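Local structure of DUF327 domain-containing protein (Thermotoga maritima MSB8, 2P61) at residues A[38-41]-A[42-46]; A[143-146]-A[147-151]. The protein is of unknown function but belongs to the DUF327 family and is built almost entirely of helices, four of them in the modelled chain. One frame throughout, in Å; residues are numbered along the deposited sequence.

Interaction 1 of 2, residues A[38-41]-A[42-46]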
loop_
_atom_site.group_PDB
_atom_site.type_symbol
_atom_site.label_atom_id
_atom_site.label_comp_id
_atom_site.label_asym_id
_atom_site.label_seq_id
_atom_site.Cartn_x
_atom_site.Cartn_y
_atom_site.Cartn_z
ATOM N N PHE A 38 -8.387 17.882 26.221
ATOM C CA PHE A 38 -7.381 16.896 25.827
ATOM C C PHE A 38 -8.024 15.534 25.544
ATOM O O PHE A 38 -7.340 14.557 25.254
ATOM C CB PHE A 38 -6.301 16.750 26.913
ATOM C CG PHE A 38 -5.245 17.817 26.876
ATOM C CD1 PHE A 38 -5.258 18.864 27.808
ATOM C CD2 PHE A 38 -4.220 17.772 25.922
ATOM C CE1 PHE A 38 -4.267 19.867 27.781
ATOM C CE2 PHE A 38 -3.224 18.766 25.875
ATOM C CZ PHE A 38 -3.244 19.818 26.807
ATOM N N ASP A 39 -9.341 15.469 25.672
ATOM C CA ASP A 39 -10.075 14.291 25.269
ATOM C C ASP A 39 -10.661 14.566 23.884
ATOM O O ASP A 39 -10.796 13.657 23.061
ATOM C CB ASP A 39 -11.174 13.944 26.280
ATOM C CG ASP A 39 -11.310 12.430 26.508
ATOM O OD1 ASP A 39 -12.337 11.830 26.060
ATOM O OD2 ASP A 39 -10.374 11.850 27.134
ATOM N N ILE A 40 -10.990 15.817 23.599
ATOM C CA ILE A 40 -11.323 16.142 22.223
ATOM C C ILE A 40 -10.052 16.191 21.332
ATOM O O ILE A 40 -10.069 15.750 20.200
ATOM C CB ILE A 40 -12.296 17.367 22.116
ATOM C CG1 ILE A 40 -13.590 17.046 22.895
ATOM C CG2 ILE A 40 -12.652 17.695 20.630
ATOM C CD1 ILE A 40 -14.433 18.251 23.307
ATOM N N LEU A 41 -8.937 16.668 21.878
ATOM C CA LEU A 41 -7.689 16.732 21.120
ATOM C C LEU A 41 -7.278 15.377 20.523
ATOM O O LEU A 41 -6.997 15.300 19.326
ATOM C CB LEU A 41 -6.546 17.377 21.924
ATOM C CG LEU A 41 -5.506 18.054 21.004
ATOM C CD1 LEU A 41 -5.998 19.374 20.506
ATOM C CD2 LEU A 41 -4.142 18.232 21.669
ATOM N N GLU A 42 -7.258 14.335 21.359
ATOM C CA GLU A 42 -7.021 12.947 20.928
ATOM C C GLU A 42 -8.031 12.448 19.874
ATOM O O GLU A 42 -7.676 11.621 19.040
ATOM C CB GLU A 42 -7.012 11.965 22.125
ATOM C CG GLU A 42 -5.797 12.043 23.109
ATOM C CD GLU A 42 -4.435 11.734 22.458
ATOM O OE1 GLU A 42 -3.997 10.551 22.527
ATOM O OE2 GLU A 42 -3.813 12.677 21.881
ATOM N N ASP A 43 -9.276 12.936 19.938
ATOM C CA ASP A 43 -10.293 12.607 18.933
ATOM C C ASP A 43 -9.995 13.291 17.613
ATOM O O ASP A 43 -10.104 12.694 16.570
ATOM C CB ASP A 43 -11.703 12.966 19.395
ATOM C CG ASP A 43 -12.269 11.978 20.426
ATOM O OD1 ASP A 43 -11.506 11.427 21.264
ATOM O OD2 ASP A 43 -13.505 11.760 20.388
ATOM N N VAL A 44 -9.608 14.546 17.651
ATOM C CA VAL A 44 -9.170 15.208 16.446
ATOM C C VAL A 44 -7.901 14.534 15.888
ATOM O O VAL A 44 -7.671 14.540 14.705
ATOM C CB VAL A 44 -8.987 16.706 16.715
ATOM C CG1 VAL A 44 -8.474 17.452 15.510
ATOM C CG2 VAL A 44 -10.296 17.285 17.178
ATOM N N LYS A 45 -7.073 13.951 16.731
ATOM C CA LYS A 45 -5.809 13.428 16.251
ATOM C C LYS A 45 -6.084 12.137 15.507
ATOM O O LYS A 45 -5.569 11.947 14.415
ATOM C CB LYS A 45 -4.831 13.172 17.404
ATOM C CG LYS A 45 -3.945 14.373 17.794
ATOM C CD LYS A 45 -2.813 13.905 18.781
ATOM C CE LYS A 45 -1.531 14.847 18.778
ATOM N NZ LYS A 45 -1.732 16.357 18.883
ATOM N N GLU A 46 -6.914 11.287 16.135
ATOM C CA GLU A 46 -7.357 9.969 15.690
ATOM C C GLU A 46 -8.073 10.117 14.358
ATOM O O GLU A 46 -7.779 9.377 13.423
ATOM C CB GLU A 46 -8.302 9.350 16.754
ATOM C CG GLU A 46 -8.306 7.774 16.946
ATOM C CD GLU A 46 -8.916 7.299 18.350
ATOM O OE1 GLU A 46 -9.743 8.062 18.934
ATOM O OE2 GLU A 46 -8.569 6.176 18.865
#
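The carbonyl oxygen of Ile40 takes the backbone N-H of Val44, N to O 2.9 Å, in a nearly straight bond with an angle of 165° at the hydrogen; the donor arrives almost on the prolongation of the carbonyl bond. The same oxygen has the CG2 methyl of Val44 at 3.4 Å, because that branch stands beside its own backbone N, while CG1 takes the place anti to it. The two beta-branched side chains cross at an angle and meet methyl to methyl, Ile40 CG2 to Val44 CG2, at 4.2 Å. Ile40 can offer CG2 because this methyl is anti to its backbone N, whereas CG1 stands beside that N, on the side of the helix's N-terminal end. One residue on, Lys45 N reaches Leu41 O only weakly, at 2.9 Å but with an angle of 129°. These i to i+4 steps belong to the opening turns of helix 37-69, where three acids, Asp39, Glu42 and Asp43, lie in the solvent-exposed first turns; negative charge here would probably interact favourably with the positive end of the helix dipole. The carboxylates of Asp39 and Asp43 do not touch, their OD1 atoms being 4.9 Å apart; both residues are exposed, so solvent probably screens them. Glu42 bends at chi2, and its CG rests 3.6 Å from Phe38 O. Lys45 runs extended until a bend at chi4 (48°) brings NZ 4.1 Å from Leu41 CD2, a loose contact that does not pair its charge; the residue is exposed.

Interaction 2 of 2, residues A[143-146]-A[147-151]; sequences EEIN and GLILN
Ile149 lies alongside Ile145, one helical turn further on, and the two side chains point the same way. Its CB starts 3.7 Å from the carbonyl oxygen of Ile145. CG1 stays close to that oxygen, since a chi1 of -81° sets this branch beside the backbone N and leaves CG2 anti to it. The tip, CD1, then passes 3.5 Å from Ile145 O and comes to lie against Ile145 CG2 at 3.7 Å. The isoleucines thus form a small apolar patch on the buried side of the helix, and two beta-branched chains, with little freedom of rotation, suit such a place.

The main chain beside them is alpha-helical. Ile149 N bonds to Ile145 O at 2.9 Å, within the carbonyl plane, and also makes a weak bond to Asn146 O. That second oxygen has its straighter donor in Leu150 N (2.9 Å, 176°). Gly147 N divides its hydrogen between the oxygens of Glu143 and Glu144, both weakly, and Leu148 N adds a bond to Glu144 O. Leu148 CG lies 3.5 Å from Glu144 O, so the leucine runs back along the turn before its methyls spread. Asn146, though buried, is suited to its place because its amide oxygen OD1 is hydrogen-bonded to the hydroxyl of Tyr79.

Helix 138-153 is lodged among the three others of an all-helical bundle. Ile145 and Ile149 press on Ile83 of helix 73-95; Asn146 meets Val60 and Ile61, Ile149 meets Val60 and Leu150 meets Val57 of helix 37-69; and Ile145 and Leu148 face Leu124 and Glu116, respectively, of helix 105-129.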
loop_
_atom_site.group_PDB
_atom_site.type_symbol
_atom_site.label_atom_id
_atom_site.label_comp_id
_atom_site.label_asym_id
_atom_site.label_seq_id
_atom_site.Cartn_x
_atom_site.Cartn_y
_atom_site.Cartn_z
ATOM N N GLU A 143 -4.233 -6.486 -8.639
ATOM C CA GLU A 143 -5.298 -6.841 -7.768
ATOM C C GLU A 143 -4.698 -7.543 -6.562
ATOM O O GLU A 143 -5.071 -7.293 -5.397
ATOM C CB GLU A 143 -6.315 -7.705 -8.518
ATOM C CG GLU A 143 -7.212 -6.775 -9.329
ATOM C CD GLU A 143 -7.884 -7.386 -10.513
ATOM O OE1 GLU A 143 -7.526 -8.584 -10.824
ATOM O OE2 GLU A 143 -8.780 -6.631 -11.087
ATOM N N GLU A 144 -3.728 -8.392 -6.820
ATOM C CA GLU A 144 -3.129 -9.146 -5.769
ATOM C C GLU A 144 -2.379 -8.261 -4.774
ATOM O O GLU A 144 -2.590 -8.439 -3.590
ATOM C CB GLU A 144 -2.287 -10.304 -6.342
ATOM C CG GLU A 144 -1.076 -10.724 -5.517
ATOM C CD GLU A 144 -0.396 -12.051 -6.041
ATOM O OE1 GLU A 144 0.372 -12.029 -7.089
ATOM O OE2 GLU A 144 -0.615 -13.089 -5.339
ATOM N N ILE A 145 -1.541 -7.303 -5.202
ATOM C CA ILE A 145 -0.873 -6.406 -4.259
ATOM C C ILE A 145 -1.872 -5.473 -3.501
ATOM O O ILE A 145 -1.804 -5.328 -2.215
ATOM C CB ILE A 145 0.277 -5.584 -4.930
ATOM C CG1 ILE A 145 1.479 -6.438 -5.322
ATOM C CG2 ILE A 145 0.746 -4.390 -4.057
ATOM C CD1 ILE A 145 2.086 -5.807 -6.549
ATOM N N ASN A 146 -2.821 -4.863 -4.242
ATOM C CA ASN A 146 -3.967 -4.238 -3.552
ATOM C C ASN A 146 -4.617 -5.192 -2.526
ATOM O O ASN A 146 -4.999 -4.788 -1.443
ATOM C CB ASN A 146 -4.963 -3.817 -4.552
ATOM C CG ASN A 146 -4.396 -2.792 -5.519
ATOM O OD1 ASN A 146 -3.148 -2.512 -5.507
ATOM N ND2 ASN A 146 -5.268 -2.244 -6.405
ATOM N N GLY A 147 -4.744 -6.480 -2.865
ATOM C CA GLY A 147 -5.541 -7.361 -2.038
ATOM C C GLY A 147 -4.861 -7.262 -0.728
ATOM O O GLY A 147 -5.500 -7.045 0.255
ATOM N N LEU A 148 -3.538 -7.319 -0.757
ATOM C CA LEU A 148 -2.713 -7.395 0.458
ATOM C C LEU A 148 -2.643 -6.083 1.227
ATOM O O LEU A 148 -2.435 -6.065 2.441
ATOM C CB LEU A 148 -1.269 -7.811 0.138
ATOM C CG LEU A 148 -1.034 -9.168 -0.555
ATOM C CD1 LEU A 148 0.448 -9.217 -0.954
ATOM C CD2 LEU A 148 -1.385 -10.236 0.372
ATOM N N ILE A 149 -2.809 -4.986 0.510
ATOM C CA ILE A 149 -2.756 -3.746 1.177
ATOM C C ILE A 149 -4.020 -3.570 1.921
ATOM O O ILE A 149 -3.956 -3.136 3.047
ATOM C CB ILE A 149 -2.371 -2.589 0.240
ATOM C CG1 ILE A 149 -0.845 -2.629 0.086
ATOM C CG2 ILE A 149 -2.949 -1.207 0.748
ATOM C CD1 ILE A 149 -0.472 -2.200 -1.277
ATOM N N LEU A 150 -5.148 -3.956 1.338
ATOM C CA LEU A 150 -6.460 -3.932 2.009
ATOM C C LEU A 150 -6.600 -4.922 3.185
ATOM O O LEU A 150 -7.306 -4.636 4.141
ATOM C CB LEU A 150 -7.606 -4.121 0.994
ATOM C CG LEU A 150 -7.834 -3.043 -0.064
ATOM C CD1 LEU A 150 -8.676 -3.611 -1.136
ATOM C CD2 LEU A 150 -8.481 -1.713 0.488
ATOM N N ASN A 151 -5.973 -6.092 3.154
ATOM C CA ASN A 151 -5.894 -6.845 4.437
ATOM C C ASN A 151 -5.280 -5.978 5.515
ATOM O O ASN A 151 -5.932 -5.723 6.520
ATOM C CB ASN A 151 -5.052 -8.110 4.351
ATOM C CG ASN A 151 -5.593 -9.095 3.328
ATOM O OD1 ASN A 151 -4.831 -9.912 2.803
ATOM N ND2 ASN A 151 -6.905 -9.053 3.056
#

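Overall arrangement
Both interactions are local, one in the first turns of the first modelled helix and the other in the middle of the last. Their centres are 30 Å apart and their nearest atoms about 17 Å, so they do not touch. They differ in setting: the centre of interaction 1, at the exposed start of helix 37-69, lies about 26 Å from the centre of the chain, whereas that of interaction 2, which is partly buried, lies about 8 Å from it. Helix 37-69 nevertheless connects them, since its later residues Val57, Val60 and Ile61 pack on 143-151. The protein's function is unknown, so neither contact can be related to a site.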